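Cellobiose 2-epimerase (Spirochaeta thermophila DSM 6192, PDB 5ZIG) probably catalyses the reversible epimerization of cellobiose to 4-O-beta-D-glucopyranosyl-D-mannose, as a member of the N-acylglucosamine 2-epimerase family. Local coordinates at residues T66-F71 against L129-T134; N85-L90 against D138-T143; Y164-T169 against L176-G181. One frame throughout, in Å; residues are numbered along the deposited sequence. Where two conformers were deposited one is given.

How the contacts relate
From the N terminus, the chain enters helix 57-73, turns into helix 77-94, passes through two short strands into helix 119-136 and turns again into helix 139-156. Contact 1 joins the first of these helices to the third and contact 2 the second to the fourth, so the two loops cross along the chain. They also meet in space: their centres lie about 10 Å apart, and His-133, Leu-129 and Tyr-132 of contact 1 touch Asp-138, Leu-142 and Tyr-87 of contact 2. Contact 3 follows in series, closing a short hairpin after helix 139-156. Its centre is about 29 Å from that of contact 1 and about 27 Å from that of contact 2, with no touching atoms.

Contact 1. Residues T66-F71 against L129-T134; sequences TFSQAF and LAAYHT
Ser-68 of helix 57-73 faces Ala-131 and Tyr-132 of helix 119-136, and its short side chain lies where the two backbones come closest. Ser-68 CB lies against the backbone of the partner, 3.6 Å from the carbonyl O of Ala-131, and 3.9 Å from the methyl CB of the same residue. One bond further out, OG comes down on the main chain of Tyr-132, with 3.2 Å between Ser-68 OG and Tyr-132 CA. The same hydroxyl sits in the plane of the Tyr-132 ring, at its edge, with Ser-68 OG 3.6 Å from Tyr-132 CD1. No hydrogen bond crosses here. OG lies beside its own backbone N (chi1 -65°) and is hydrogen-bonded to the carbonyl O of Leu-64, one turn earlier in its own helix.

Both helices belong to the (alpha/alpha)6 barrel of the N-acylglucosamine 2-epimerase family, and the axes of 66-71 and 129-134 come within 8.3 Å at an angle of 30°. The close spacing is consistent with the small side chains, serine and alanine, that lie between them; the CA atoms of Ser-68 and Tyr-132 are only 5.1 Å apart. Beside this pair, Gln-69 bends at chi2 (-73°), which brings its amide across to helix 119-136, where Gln-69 NE2 rests 3.5 Å from Ala-131 CB. The Tyr-132 ring, edge-on to Ser-68 OG, also stacks with Tyr-87 of helix 77-94.

Contact 2. Residues N85-L90 against D138-T143; sequences NAYRFL and DREALT
The phenol of Tyr-87 reaches from helix 77-94 to the first turn of helix 139-156, where its ring packs on Ala-141 and its hydroxyl meets Glu-140. The buried, apolar part is at the ring, and here the packing is tight: CE1 of Tyr-87 lies 3.4 Å from CB of Ala-141, the methyl approaching the ring obliquely. Leu-129 of helix 119-136 also touches Tyr-87, and both Tyr-87 and Ala-141 are buried. CG of Tyr-87 stands anti to the backbone N (chi1 174°), which carries the ring across a backbone separation of 8.3 Å between Tyr-87 CA and Ala-141 CA.

In the (alpha/alpha)6 barrel of this family, the ring links helix 77-94 to the start of helix 139-156. Asp-138 occupies the N-cap of that helix: its OD1 accepts from the backbone N of Ala-141 at 3.2 Å, on the anti side, somewhat out of the carboxylate plane.

On the solvent side the packing gives way to polar contacts of the exposed Glu-140 and the partly exposed Asp-138. The Glu-140 chain extends beyond CG, and Glu-140 OE2 accepts a short hydrogen bond of 2.6 Å from Tyr-87 OH. The hydroxyl meets OE2 on the anti side, 24° out of the carboxylate plane, with ring and carboxylate planes 28° apart. Asp-138 touches the hydroxyl more loosely, with OD1 3.6 Å from Tyr-87 OH.

Contact 3. Residues Y164-T169 against L176-G181; sequences YYEAFT and LPEPLG
A short beta hairpin carries this contact: strand 167-168 turns back into strand 175-176, an outermost strand of a small three-stranded antiparallel sheet whose other outermost strand is 117-118. Ala-167 and Leu-176 form an antiparallel hydrogen-bonded pair. Leu-176 N donates to Ala-167 O in a short bond of 2.6 Å, nearly straight at hydrogen (175°), but the donor stands well above the carbonyl plane. The side chains of the pair share one face of the sheet, with Ala-167 CB 4.2 Å from Leu-176 CB.

From Leu-176 the branch CD1 reaches past this pair toward the end of the first strand. Leu-176 CD1 touches the main chain where Phe-168 joins Thr-169, 3.9 Å from Thr-169 N, and lies 4.1 Å from Thr-169 CG2. These two side chains cross at about a right angle. The Thr-169 hydroxyl serves the hairpin itself, hydrogen-bonding to the backbone N of Thr-174 and to Asp-171 in the connecting turn. Among the inter-helix loops of this (alpha/alpha)6 barrel fold, the hairpin lies between helices 139-156 and 191-208.

Beyond the pair the two chains part, and side chains take over. Glu-166 CG packs 3.7 Å from Glu-178 CB, the two acidic chains both bending at chi2. Their carboxylates come near each other, with Glu-166 OE2 3.6 Å from Glu-178 OE1 and planes turned 74° apart. Glu-166 OE2, the nearer oxygen, is hydrogen-bonded to Thr-193 OG1, which may offset the like charge; OE1 is held by Thr-190 OG1. A water joins the two backbones through weak hydrogen bonds, accepting from Glu-166 N and donating to Leu-176 O.

Contact 1. Residues T66-F71 against L129-T134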
ATOM      1  N   THR A  66       6.428  -3.941  -7.429  1.00 29.19           N
ATOM      2  CA  THR A  66       5.552  -4.068  -8.591  1.00 29.23           C
ATOM      3  C   THR A  66       6.151  -5.001  -9.642  1.00 30.38           C
ATOM      4  O   THR A  66       5.480  -5.928 -10.110  1.00 23.49           O
ATOM      5  CB  THR A  66       5.258  -2.689  -9.180  1.00 29.09           C
ATOM      6  OG1 THR A  66       4.330  -1.997  -8.332  1.00 23.81           O
ATOM      7  CG2 THR A  66       4.665  -2.807 -10.590  1.00 27.33           C
ATOM      8  N   PHE A  67       7.425  -4.812  -9.992  1.00 24.26           N
ATOM      9  CA  PHE A  67       7.993  -5.591 -11.086  1.00 20.06           C
ATOM     10  C   PHE A  67       8.359  -7.013 -10.685  1.00 30.15           C
ATOM     11  O   PHE A  67       8.428  -7.893 -11.559  1.00 30.00           O
ATOM     12  CB  PHE A  67       9.207  -4.869 -11.680  1.00 20.12           C
ATOM     13  CG  PHE A  67       8.810  -3.709 -12.556  1.00 24.56           C
ATOM     14  CD1 PHE A  67       8.341  -3.930 -13.836  1.00 26.70           C
ATOM     15  CD2 PHE A  67       8.840  -2.421 -12.075  1.00 31.13           C
ATOM     16  CE1 PHE A  67       7.948  -2.876 -14.636  1.00 35.52           C
ATOM     17  CE2 PHE A  67       8.460  -1.358 -12.868  1.00 28.14           C
ATOM     18  CZ  PHE A  67       8.010  -1.578 -14.139  1.00 29.17           C
ATOM     19  N   SER A  68       8.602  -7.254  -9.400  1.00 24.43           N
ATOM     20  CA  SER A  68       8.703  -8.626  -8.911  1.00 24.89           C
ATOM     21  C   SER A  68       7.391  -9.386  -9.130  1.00 22.93           C
ATOM     22  O   SER A  68       7.380 -10.500  -9.664  1.00 25.33           O
ATOM     23  CB  SER A  68       9.067  -8.600  -7.435  1.00 22.09           C
ATOM     24  OG  SER A  68      10.360  -8.048  -7.241  1.00 21.88           O
ATOM     25  N   GLN A  69       6.277  -8.794  -8.701  1.00 23.86           N
ATOM     26  CA  GLN A  69       4.972  -9.442  -8.795  1.00 29.24           C
ATOM     27  C   GLN A  69       4.551  -9.618 -10.243  1.00 32.43           C
ATOM     28  O   GLN A  69       3.920 -10.624 -10.592  1.00 23.77           O
ATOM     29  CB  GLN A  69       3.933  -8.624  -8.027  1.00 26.14           C
ATOM     30  CG  GLN A  69       4.283  -8.469  -6.539  1.00 29.07           C
ATOM     31  CD  GLN A  69       4.076  -9.751  -5.764  1.00 32.55           C
ATOM     32  OE1 GLN A  69       3.413 -10.674  -6.249  1.00 28.31           O
ATOM     33  NE2 GLN A  69       4.631  -9.815  -4.549  1.00 28.38           N
ATOM     34  N   ALA A  70       4.909  -8.654 -11.104  1.00 37.23           N
ATOM     35  CA  ALA A  70       4.556  -8.751 -12.517  1.00 33.31           C
ATOM     36  C   ALA A  70       5.342  -9.857 -13.207  1.00 28.90           C
ATOM     37  O   ALA A  70       4.800 -10.561 -14.063  1.00 25.67           O
ATOM     38  CB  ALA A  70       4.785  -7.409 -13.212  1.00 28.66           C
ATOM     39  N   PHE A  71       6.618 -10.038 -12.845  1.00 29.10           N
ATOM     40  CA  PHE A  71       7.383 -11.151 -13.407  1.00 33.42           C
ATOM     41  C   PHE A  71       6.844 -12.495 -12.922  1.00 34.06           C
ATOM     42  O   PHE A  71       6.880 -13.491 -13.658  1.00 25.87           O
ATOM     43  CB  PHE A  71       8.869 -11.012 -13.065  1.00 29.25           C
ATOM     44  CG  PHE A  71       9.732 -12.122 -13.620  1.00 25.03           C
ATOM     45  CD1 PHE A  71      10.027 -12.191 -14.974  1.00 28.85           C
ATOM     46  CD2 PHE A  71      10.238 -13.110 -12.777  1.00 23.96           C
ATOM     47  CE1 PHE A  71      10.827 -13.220 -15.484  1.00 23.12           C
ATOM     48  CE2 PHE A  71      11.041 -14.130 -13.280  1.00 28.24           C
ATOM     49  CZ  PHE A  71      11.334 -14.182 -14.630  1.00 27.47           C
ATOM     50  N   LEU A 129      11.567  -6.404  -0.821  1.00 29.01           N
ATOM     51  CA  LEU A 129      12.688  -7.334  -0.913  1.00 22.75           C
ATOM     52  C   LEU A 129      12.225  -8.776  -0.844  1.00 22.74           C
ATOM     53  O   LEU A 129      12.824  -9.652  -1.477  1.00 19.49           O
ATOM     54  CB  LEU A 129      13.696  -7.064   0.205  1.00 30.31           C
ATOM     55  CG  LEU A 129      14.615  -5.860   0.005  1.00 31.36           C
ATOM     56  CD1 LEU A 129      15.011  -5.283   1.364  1.00 33.94           C
ATOM     57  CD2 LEU A 129      15.845  -6.259  -0.791  1.00 33.30           C
ATOM     58  N   ALA A 130      11.177  -9.039  -0.061  1.00 19.50           N
ATOM     59  CA  ALA A 130      10.591 -10.369  -0.020  1.00 23.27           C
ATOM     60  C   ALA A 130       9.991 -10.734  -1.374  1.00 26.42           C
ATOM     61  O   ALA A 130      10.208 -11.842  -1.881  1.00 24.58           O
ATOM     62  CB  ALA A 130       9.535 -10.432   1.089  1.00 19.45           C
ATOM     63  N   ALA A 131       9.277  -9.789  -1.994  1.00 33.65           N
ATOM     64  CA  ALA A 131       8.744 -10.024  -3.328  1.00 27.88           C
ATOM     65  C   ALA A 131       9.864 -10.299  -4.318  1.00 29.80           C
ATOM     66  O   ALA A 131       9.769 -11.225  -5.133  1.00 26.92           O
ATOM     67  CB  ALA A 131       7.909  -8.823  -3.766  1.00 28.51           C
ATOM     68  N   TYR A 132      10.951  -9.517  -4.239  1.00 28.89           N
ATOM     69  CA  TYR A 132      12.065  -9.696  -5.161  1.00 31.39           C
ATOM     70  C   TYR A 132      12.704 -11.062  -4.983  1.00 29.84           C
ATOM     71  O   TYR A 132      13.077 -11.716  -5.963  1.00 32.65           O
ATOM     72  CB  TYR A 132      13.112  -8.600  -4.959  1.00 24.75           C
ATOM     73  CG  TYR A 132      14.221  -8.679  -5.982  1.00 25.31           C
ATOM     74  CD1 TYR A 132      13.918  -8.601  -7.323  1.00 19.69           C
ATOM     75  CD2 TYR A 132      15.555  -8.885  -5.619  1.00 26.27           C
ATOM     76  CE1 TYR A 132      14.874  -8.699  -8.279  1.00 25.06           C
ATOM     77  CE2 TYR A 132      16.556  -8.971  -6.603  1.00 23.62           C
ATOM     78  CZ  TYR A 132      16.184  -8.872  -7.937  1.00 26.16           C
ATOM     79  OH  TYR A 132      17.084  -8.940  -8.979  1.00 31.80           O
ATOM     80  N   HIS A 133      12.865 -11.494  -3.736  1.00 31.53           N
ATOM     81  CA  HIS A 133      13.448 -12.806  -3.476  1.00 39.31           C
ATOM     82  C   HIS A 133      12.625 -13.906  -4.144  1.00 31.26           C
ATOM     83  O   HIS A 133      13.165 -14.740  -4.884  1.00 27.93           O
ATOM     84  CB  HIS A 133      13.561 -13.029  -1.969  1.00 36.90           C
ATOM     85  CG  HIS A 133      13.890 -14.437  -1.598  1.00 37.19           C
ATOM     86  ND1 HIS A 133      15.176 -14.926  -1.629  1.00 39.71           N
ATOM     87  CD2 HIS A 133      13.105 -15.466  -1.205  1.00 36.63           C
ATOM     88  CE1 HIS A 133      15.169 -16.197  -1.265  1.00 42.94           C
ATOM     89  NE2 HIS A 133      13.927 -16.546  -0.993  1.00 38.41           N
ATOM     90  N   THR A 134      11.302 -13.881  -3.936  1.00 26.70           N
ATOM     91  CA  THR A 134      10.407 -14.835  -4.590  1.00 32.43           C
ATOM     92  C   THR A 134      10.549 -14.795  -6.110  1.00 28.14           C
ATOM     93  O   THR A 134      10.640 -15.842  -6.760  1.00 36.51           O
ATOM     94  CB  THR A 134       8.949 -14.554  -4.188  1.00 26.71           C
ATOM     95  OG1 THR A 134       8.821 -14.616  -2.764  1.00 33.39           O
ATOM     96  CG2 THR A 134       8.009 -15.598  -4.790  1.00 23.84           C
TER

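Contact 2. Residues N85-L90 against D138-T143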
ATOM      1  N   ASN A  85      16.810  -3.611 -11.743  1.00 28.25           N
ATOM      2  CA  ASN A  85      17.215  -2.210 -11.727  1.00 26.28           C
ATOM      3  C   ASN A  85      16.784  -1.551 -10.432  1.00 24.18           C
ATOM      4  O   ASN A  85      17.573  -0.860  -9.778  1.00 22.09           O
ATOM      5  CB  ASN A  85      16.632  -1.455 -12.925  1.00 31.52           C
ATOM      6  CG  ASN A  85      16.913   0.043 -12.858  1.00 25.49           C
ATOM      7  OD1 ASN A  85      17.959   0.472 -12.354  1.00 34.75           O
ATOM      8  ND2 ASN A  85      15.986   0.845 -13.355  1.00 27.20           N
ATOM      9  N   ALA A  86      15.522  -1.739 -10.051  1.00 24.71           N
ATOM     10  CA  ALA A  86      15.063  -1.144  -8.806  1.00 23.09           C
ATOM     11  C   ALA A  86      15.789  -1.744  -7.613  1.00 24.33           C
ATOM     12  O   ALA A  86      16.033  -1.050  -6.617  1.00 30.88           O
ATOM     13  CB  ALA A  86      13.556  -1.317  -8.666  1.00 20.16           C
ATOM     14  N   TYR A  87      16.174  -3.011  -7.707  1.00 20.02           N
ATOM     15  CA  TYR A  87      16.837  -3.658  -6.577  1.00 28.63           C
ATOM     16  C   TYR A  87      18.247  -3.102  -6.379  1.00 28.22           C
ATOM     17  O   TYR A  87      18.617  -2.723  -5.265  1.00 26.46           O
ATOM     18  CB  TYR A  87      16.871  -5.167  -6.790  1.00 20.81           C
ATOM     19  CG  TYR A  87      17.666  -5.934  -5.753  1.00 28.39           C
ATOM     20  CD1 TYR A  87      17.182  -6.118  -4.463  1.00 23.79           C
ATOM     21  CD2 TYR A  87      18.901  -6.471  -6.074  1.00 28.29           C
ATOM     22  CE1 TYR A  87      17.898  -6.820  -3.540  1.00 29.57           C
ATOM     23  CE2 TYR A  87      19.640  -7.165  -5.149  1.00 29.97           C
ATOM     24  CZ  TYR A  87      19.135  -7.340  -3.886  1.00 35.18           C
ATOM     25  OH  TYR A  87      19.880  -8.043  -2.973  1.00 35.31           O
ATOM     26  N   ARG A  88      19.040  -3.054  -7.455  0.56 29.19           N
ATOM     27  CA  ARG A  88      20.402  -2.531  -7.369  0.56 29.92           C
ATOM     28  C   ARG A  88      20.419  -1.110  -6.816  0.56 33.59           C
ATOM     29  O   ARG A  88      21.285  -0.764  -6.001  0.56 37.03           O
ATOM     30  CB  ARG A  88      21.067  -2.573  -8.746  0.56 33.02           C
ATOM     31  CG  ARG A  88      21.311  -3.977  -9.283  0.56 32.74           C
ATOM     32  CD  ARG A  88      22.102  -3.941 -10.590  0.56 31.27           C
ATOM     33  NE  ARG A  88      21.374  -3.243 -11.647  0.56 33.58           N
ATOM     34  CZ  ARG A  88      20.632  -3.849 -12.570  0.56 29.16           C
ATOM     35  NH1 ARG A  88      20.521  -5.167 -12.570  0.56 32.91           N
ATOM     36  NH2 ARG A  88      19.999  -3.138 -13.492  0.56 24.75           N
ATOM     37  N   PHE A  89      19.472  -0.270  -7.250  1.00 26.49           N
ATOM     38  CA  PHE A  89      19.407   1.097  -6.743  1.00 25.24           C
ATOM     39  C   PHE A  89      18.971   1.131  -5.289  1.00 32.84           C
ATOM     40  O   PHE A  89      19.446   1.972  -4.514  1.00 34.68           O
ATOM     41  CB  PHE A  89      18.461   1.952  -7.583  1.00 22.22           C
ATOM     42  CG  PHE A  89      18.644   3.434  -7.361  1.00 20.54           C
ATOM     43  CD1 PHE A  89      19.706   4.112  -7.947  1.00 20.65           C
ATOM     44  CD2 PHE A  89      17.767   4.140  -6.553  1.00 20.55           C
ATOM     45  CE1 PHE A  89      19.894   5.487  -7.731  1.00 26.34           C
ATOM     46  CE2 PHE A  89      17.937   5.504  -6.329  1.00 22.58           C
ATOM     47  CZ  PHE A  89      19.016   6.181  -6.915  1.00 24.09           C
ATOM     48  N   LEU A  90      18.057   0.237  -4.909  1.00 25.60           N
ATOM     49  CA  LEU A  90      17.662   0.131  -3.514  1.00 25.56           C
ATOM     50  C   LEU A  90      18.840  -0.262  -2.630  1.00 25.42           C
ATOM     51  O   LEU A  90      18.994   0.256  -1.519  1.00 28.13           O
ATOM     52  CB  LEU A  90      16.538  -0.886  -3.366  1.00 20.02           C
ATOM     53  CG  LEU A  90      16.104  -1.088  -1.927  1.00 19.96           C
ATOM     54  CD1 LEU A  90      15.440   0.175  -1.397  1.00 20.03           C
ATOM     55  CD2 LEU A  90      15.192  -2.333  -1.828  1.00 23.18           C
ATOM     56  N   ASP A 138      16.911 -14.357  -5.590  1.00 31.73           N
ATOM     57  CA  ASP A 138      18.111 -13.707  -5.052  1.00 27.93           C
ATOM     58  C   ASP A 138      18.176 -13.843  -3.534  1.00 38.07           C
ATOM     59  O   ASP A 138      17.347 -13.278  -2.812  1.00 34.81           O
ATOM     60  CB  ASP A 138      18.143 -12.231  -5.446  1.00 30.36           C
ATOM     61  CG  ASP A 138      19.509 -11.597  -5.232  1.00 33.68           C
ATOM     62  OD1 ASP A 138      19.978 -11.481  -4.076  1.00 34.15           O
ATOM     63  OD2 ASP A 138      20.123 -11.223  -6.241  1.00 38.38           O
ATOM     64  N   ARG A 139      19.192 -14.560  -3.050  1.00 45.59           N
ATOM     65  CA  ARG A 139      19.295 -14.847  -1.621  1.00 47.89           C
ATOM     66  C   ARG A 139      19.692 -13.606  -0.816  1.00 39.71           C
ATOM     67  O   ARG A 139      19.243 -13.443   0.324  1.00 38.80           O
ATOM     68  CB  ARG A 139      20.294 -15.986  -1.406  1.00 50.31           C
ATOM     69  CG  ARG A 139      20.608 -16.355   0.033  1.00 61.18           C
ATOM     70  CD  ARG A 139      19.373 -16.418   0.944  1.00 61.98           C
ATOM     71  NE  ARG A 139      19.727 -16.482   2.365  1.00 58.86           N
ATOM     72  CZ  ARG A 139      20.526 -17.396   2.926  1.00 57.65           C
ATOM     73  NH1 ARG A 139      21.035 -18.392   2.216  1.00 60.58           N
ATOM     74  NH2 ARG A 139      20.778 -17.339   4.223  1.00 53.36           N
ATOM     75  N   GLU A 140      20.510 -12.717  -1.384  1.00 34.16           N
ATOM     76  CA  GLU A 140      20.940 -11.541  -0.630  1.00 35.84           C
ATOM     77  C   GLU A 140      19.768 -10.610  -0.311  1.00 29.47           C
ATOM     78  O   GLU A 140      19.748  -9.982   0.759  1.00 26.68           O
ATOM     79  CB  GLU A 140      22.035 -10.805  -1.409  1.00 27.58           C
ATOM     80  CG  GLU A 140      22.206  -9.350  -1.029  1.00 40.11           C
ATOM     81  CD  GLU A 140      23.022  -8.582  -2.049  1.00 55.66           C
ATOM     82  OE1 GLU A 140      24.228  -8.885  -2.190  1.00 62.54           O
ATOM     83  OE2 GLU A 140      22.452  -7.686  -2.717  1.00 53.09           O
ATOM     84  N   ALA A 141      18.778 -10.526  -1.213  1.00 26.50           N
ATOM     85  CA  ALA A 141      17.600  -9.695  -0.965  1.00 25.02           C
ATOM     86  C   ALA A 141      16.846 -10.149   0.282  1.00 27.02           C
ATOM     87  O   ALA A 141      16.351  -9.316   1.050  1.00 27.69           O
ATOM     88  CB  ALA A 141      16.662  -9.714  -2.179  1.00 28.29           C
ATOM     89  N   LEU A 142      16.717 -11.468   0.485  1.00 31.15           N
ATOM     90  CA  LEU A 142      16.044 -11.952   1.690  1.00 31.43           C
ATOM     91  C   LEU A 142      16.881 -11.678   2.937  1.00 26.83           C
ATOM     92  O   LEU A 142      16.339 -11.313   3.987  1.00 25.83           O
ATOM     93  CB  LEU A 142      15.721 -13.448   1.569  1.00 33.30           C
ATOM     94  CG  LEU A 142      14.725 -14.011   2.602  1.00 34.95           C
ATOM     95  CD1 LEU A 142      13.325 -13.453   2.375  1.00 36.53           C
ATOM     96  CD2 LEU A 142      14.704 -15.527   2.569  1.00 35.73           C
ATOM     97  N   THR A 143      18.201 -11.825   2.845  1.00 26.53           N
ATOM     98  CA  THR A 143      19.035 -11.492   3.999  1.00 32.58           C
ATOM     99  C   THR A 143      18.878 -10.023   4.381  1.00 34.18           C
ATOM    100  O   THR A 143      18.779  -9.688   5.570  1.00 27.36           O
ATOM    101  CB  THR A 143      20.489 -11.849   3.707  1.00 34.90           C
ATOM    102  OG1 THR A 143      20.582 -13.273   3.552  1.00 38.63           O
ATOM    103  CG2 THR A 143      21.391 -11.420   4.855  1.00 43.43           C
TER

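Contact 3. Residues Y164-T169 against L176-G181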
ATOM      1  N   TYR A 164       5.290   0.752  17.339  1.00 21.98           N
ATOM      2  CA  TYR A 164       6.563   1.184  16.770  1.00 25.42           C
ATOM      3  C   TYR A 164       6.650   2.709  16.739  1.00 32.33           C
ATOM      4  O   TYR A 164       5.678   3.392  16.400  1.00 31.95           O
ATOM      5  CB  TYR A 164       6.792   0.653  15.314  1.00 20.24           C
ATOM      6  CG  TYR A 164       6.743  -0.863  15.190  1.00 22.37           C
ATOM      7  CD1 TYR A 164       7.915  -1.597  15.012  1.00 29.72           C
ATOM      8  CD2 TYR A 164       5.544  -1.552  15.247  1.00 25.26           C
ATOM      9  CE1 TYR A 164       7.894  -2.956  14.931  1.00 26.75           C
ATOM     10  CE2 TYR A 164       5.511  -2.934  15.149  1.00 30.15           C
ATOM     11  CZ  TYR A 164       6.698  -3.627  14.996  1.00 26.19           C
ATOM     12  OH  TYR A 164       6.716  -5.001  14.905  1.00 31.07           O
ATOM     13  N   TYR A 165       7.827   3.230  17.094  1.00 27.18           N
ATOM     14  CA  TYR A 165       8.112   4.637  16.859  1.00 26.08           C
ATOM     15  C   TYR A 165       8.071   4.931  15.365  1.00 31.93           C
ATOM     16  O   TYR A 165       8.411   4.087  14.531  1.00 30.28           O
ATOM     17  CB  TYR A 165       9.475   5.000  17.437  1.00 22.41           C
ATOM     18  CG  TYR A 165       9.504   4.786  18.925  1.00 30.70           C
ATOM     19  CD1 TYR A 165       8.931   5.715  19.775  1.00 35.27           C
ATOM     20  CD2 TYR A 165      10.047   3.621  19.484  1.00 20.65           C
ATOM     21  CE1 TYR A 165       8.927   5.523  21.137  1.00 36.54           C
ATOM     22  CE2 TYR A 165      10.035   3.422  20.845  1.00 32.10           C
ATOM     23  CZ  TYR A 165       9.482   4.388  21.671  1.00 36.46           C
ATOM     24  OH  TYR A 165       9.462   4.228  23.042  1.00 38.13           O
ATOM     25  N   GLU A 166       7.668   6.156  15.031  1.00 35.57           N
ATOM     26  CA  GLU A 166       7.503   6.536  13.633  1.00 26.75           C
ATOM     27  C   GLU A 166       8.822   6.487  12.872  1.00 30.84           C
ATOM     28  O   GLU A 166       8.885   5.968  11.749  1.00 23.82           O
ATOM     29  CB  GLU A 166       6.895   7.936  13.572  1.00 30.42           C
ATOM     30  CG  GLU A 166       6.579   8.444  12.178  1.00 37.32           C
ATOM     31  CD  GLU A 166       5.420   7.715  11.532  1.00 31.52           C
ATOM     32  OE1 GLU A 166       4.603   7.110  12.249  1.00 35.21           O
ATOM     33  OE2 GLU A 166       5.324   7.766  10.297  1.00 27.55           O
ATOM     34  N   ALA A 167       9.891   7.021  13.463  1.00 29.08           N
ATOM     35  CA  ALA A 167      11.110   7.238  12.702  1.00 30.25           C
ATOM     36  C   ALA A 167      12.282   7.386  13.667  1.00 36.34           C
ATOM     37  O   ALA A 167      12.099   7.600  14.867  1.00 32.16           O
ATOM     38  CB  ALA A 167      10.981   8.468  11.798  1.00 27.70           C
ATOM     39  N   PHE A 168      13.490   7.245  13.121  1.00 27.69           N
ATOM     40  CA  PHE A 168      14.712   7.352  13.896  1.00 26.62           C
ATOM     41  C   PHE A 168      15.746   8.162  13.128  1.00 28.70           C
ATOM     42  O   PHE A 168      15.698   8.282  11.898  1.00 22.71           O
ATOM     43  CB  PHE A 168      15.291   5.967  14.251  1.00 23.40           C
ATOM     44  CG  PHE A 168      14.528   5.244  15.314  1.00 20.61           C
ATOM     45  CD1 PHE A 168      13.398   4.500  14.992  1.00 33.30           C
ATOM     46  CD2 PHE A 168      14.932   5.311  16.639  1.00 25.63           C
ATOM     47  CE1 PHE A 168      12.689   3.823  15.987  1.00 28.48           C
ATOM     48  CE2 PHE A 168      14.227   4.651  17.630  1.00 30.52           C
ATOM     49  CZ  PHE A 168      13.098   3.916  17.307  1.00 24.74           C
ATOM     50  N   THR A 169      16.688   8.719  13.892  1.00 39.25           N
ATOM     51  CA  THR A 169      17.881   9.335  13.345  1.00 30.28           C
ATOM     52  C   THR A 169      18.694   8.307  12.561  1.00 34.83           C
ATOM     53  O   THR A 169      18.482   7.091  12.659  1.00 31.81           O
ATOM     54  CB  THR A 169      18.737   9.923  14.464  1.00 31.35           C
ATOM     55  OG1 THR A 169      18.846   8.969  15.532  1.00 29.07           O
ATOM     56  CG2 THR A 169      18.127  11.214  15.002  1.00 32.86           C
ATOM     57  N   LEU A 176      12.182   9.752  16.289  1.00 25.50           N
ATOM     58  CA  LEU A 176      11.643  10.996  15.773  1.00 22.59           C
ATOM     59  C   LEU A 176      10.143  10.837  15.547  1.00 34.98           C
ATOM     60  O   LEU A 176       9.712   9.800  15.019  1.00 37.63           O
ATOM     61  CB  LEU A 176      12.335  11.364  14.459  1.00 28.65           C
ATOM     62  CG  LEU A 176      13.789  11.821  14.592  1.00 34.35           C
ATOM     63  CD1 LEU A 176      14.503  11.849  13.245  1.00 34.12           C
ATOM     64  CD2 LEU A 176      13.815  13.176  15.246  1.00 29.38           C
ATOM     65  N   PRO A 177       9.321  11.801  15.952  1.00 36.36           N
ATOM     66  CA  PRO A 177       7.873  11.681  15.752  1.00 35.64           C
ATOM     67  C   PRO A 177       7.435  12.247  14.401  1.00 40.75           C
ATOM     68  O   PRO A 177       8.209  12.870  13.673  1.00 49.32           O
ATOM     69  CB  PRO A 177       7.302  12.502  16.918  1.00 31.46           C
ATOM     70  CG  PRO A 177       8.351  13.605  17.114  1.00 33.69           C
ATOM     71  CD  PRO A 177       9.681  12.972  16.778  1.00 26.85           C
ATOM     72  N   GLU A 178       6.167  12.005  14.066  1.00 37.86           N
ATOM     73  CA  GLU A 178       5.649  12.413  12.768  1.00 28.86           C
ATOM     74  C   GLU A 178       5.151  13.850  12.825  1.00 34.17           C
ATOM     75  O   GLU A 178       4.274  14.161  13.647  1.00 34.95           O
ATOM     76  CB  GLU A 178       4.513  11.508  12.314  1.00 29.14           C
ATOM     77  CG  GLU A 178       3.763  12.095  11.140  1.00 27.34           C
ATOM     78  CD  GLU A 178       4.620  12.136   9.888  1.00 30.94           C
ATOM     79  OE1 GLU A 178       5.589  11.352   9.792  1.00 38.54           O
ATOM     80  OE2 GLU A 178       4.327  12.945   8.990  1.00 36.96           O
ATOM     81  N   PRO A 179       5.620  14.715  11.965  1.00 30.62           N
ATOM     82  CA  PRO A 179       5.198  16.101  12.006  1.00 39.74           C
ATOM     83  C   PRO A 179       3.805  16.323  11.483  1.00 40.52           C
ATOM     84  O   PRO A 179       3.477  15.786  10.489  1.00 44.10           O
ATOM     85  CB  PRO A 179       6.217  16.788  11.116  1.00 46.27           C
ATOM     86  CG  PRO A 179       7.310  15.812  10.958  1.00 40.00           C
ATOM     87  CD  PRO A 179       6.650  14.508  10.971  1.00 30.20           C
ATOM     88  N   LEU A 180       3.000  17.080  12.191  1.00 40.46           N
ATOM     89  CA  LEU A 180       1.653  17.358  11.804  1.00 36.57           C
ATOM     90  C   LEU A 180       1.541  18.794  11.365  1.00 38.39           C
ATOM     91  O   LEU A 180       2.390  19.279  10.697  1.00 34.58           O
ATOM     92  CB  LEU A 180       0.665  17.043  12.919  1.00 33.78           C
ATOM     93  CG  LEU A 180       0.802  15.731  13.692  1.00 40.12           C
ATOM     94  CD1 LEU A 180      -0.366  15.515  14.594  1.00 38.76           C
ATOM     95  CD2 LEU A 180       1.051  14.487  12.866  1.00 40.51           C
ATOM     96  N   GLY A 181       0.500  19.478  11.780  1.00 42.56           N
ATOM     97  CA  GLY A 181       0.294  20.836  11.347  1.00 46.25           C
ATOM     98  C   GLY A 181       1.163  21.816  12.036  1.00 51.91           C
ATOM     99  O   GLY A 181       1.737  21.540  13.028  1.00 37.91           O
TER
HETATM  100  O   HOH W   1       8.413   8.550  17.192  1.00 28.35           O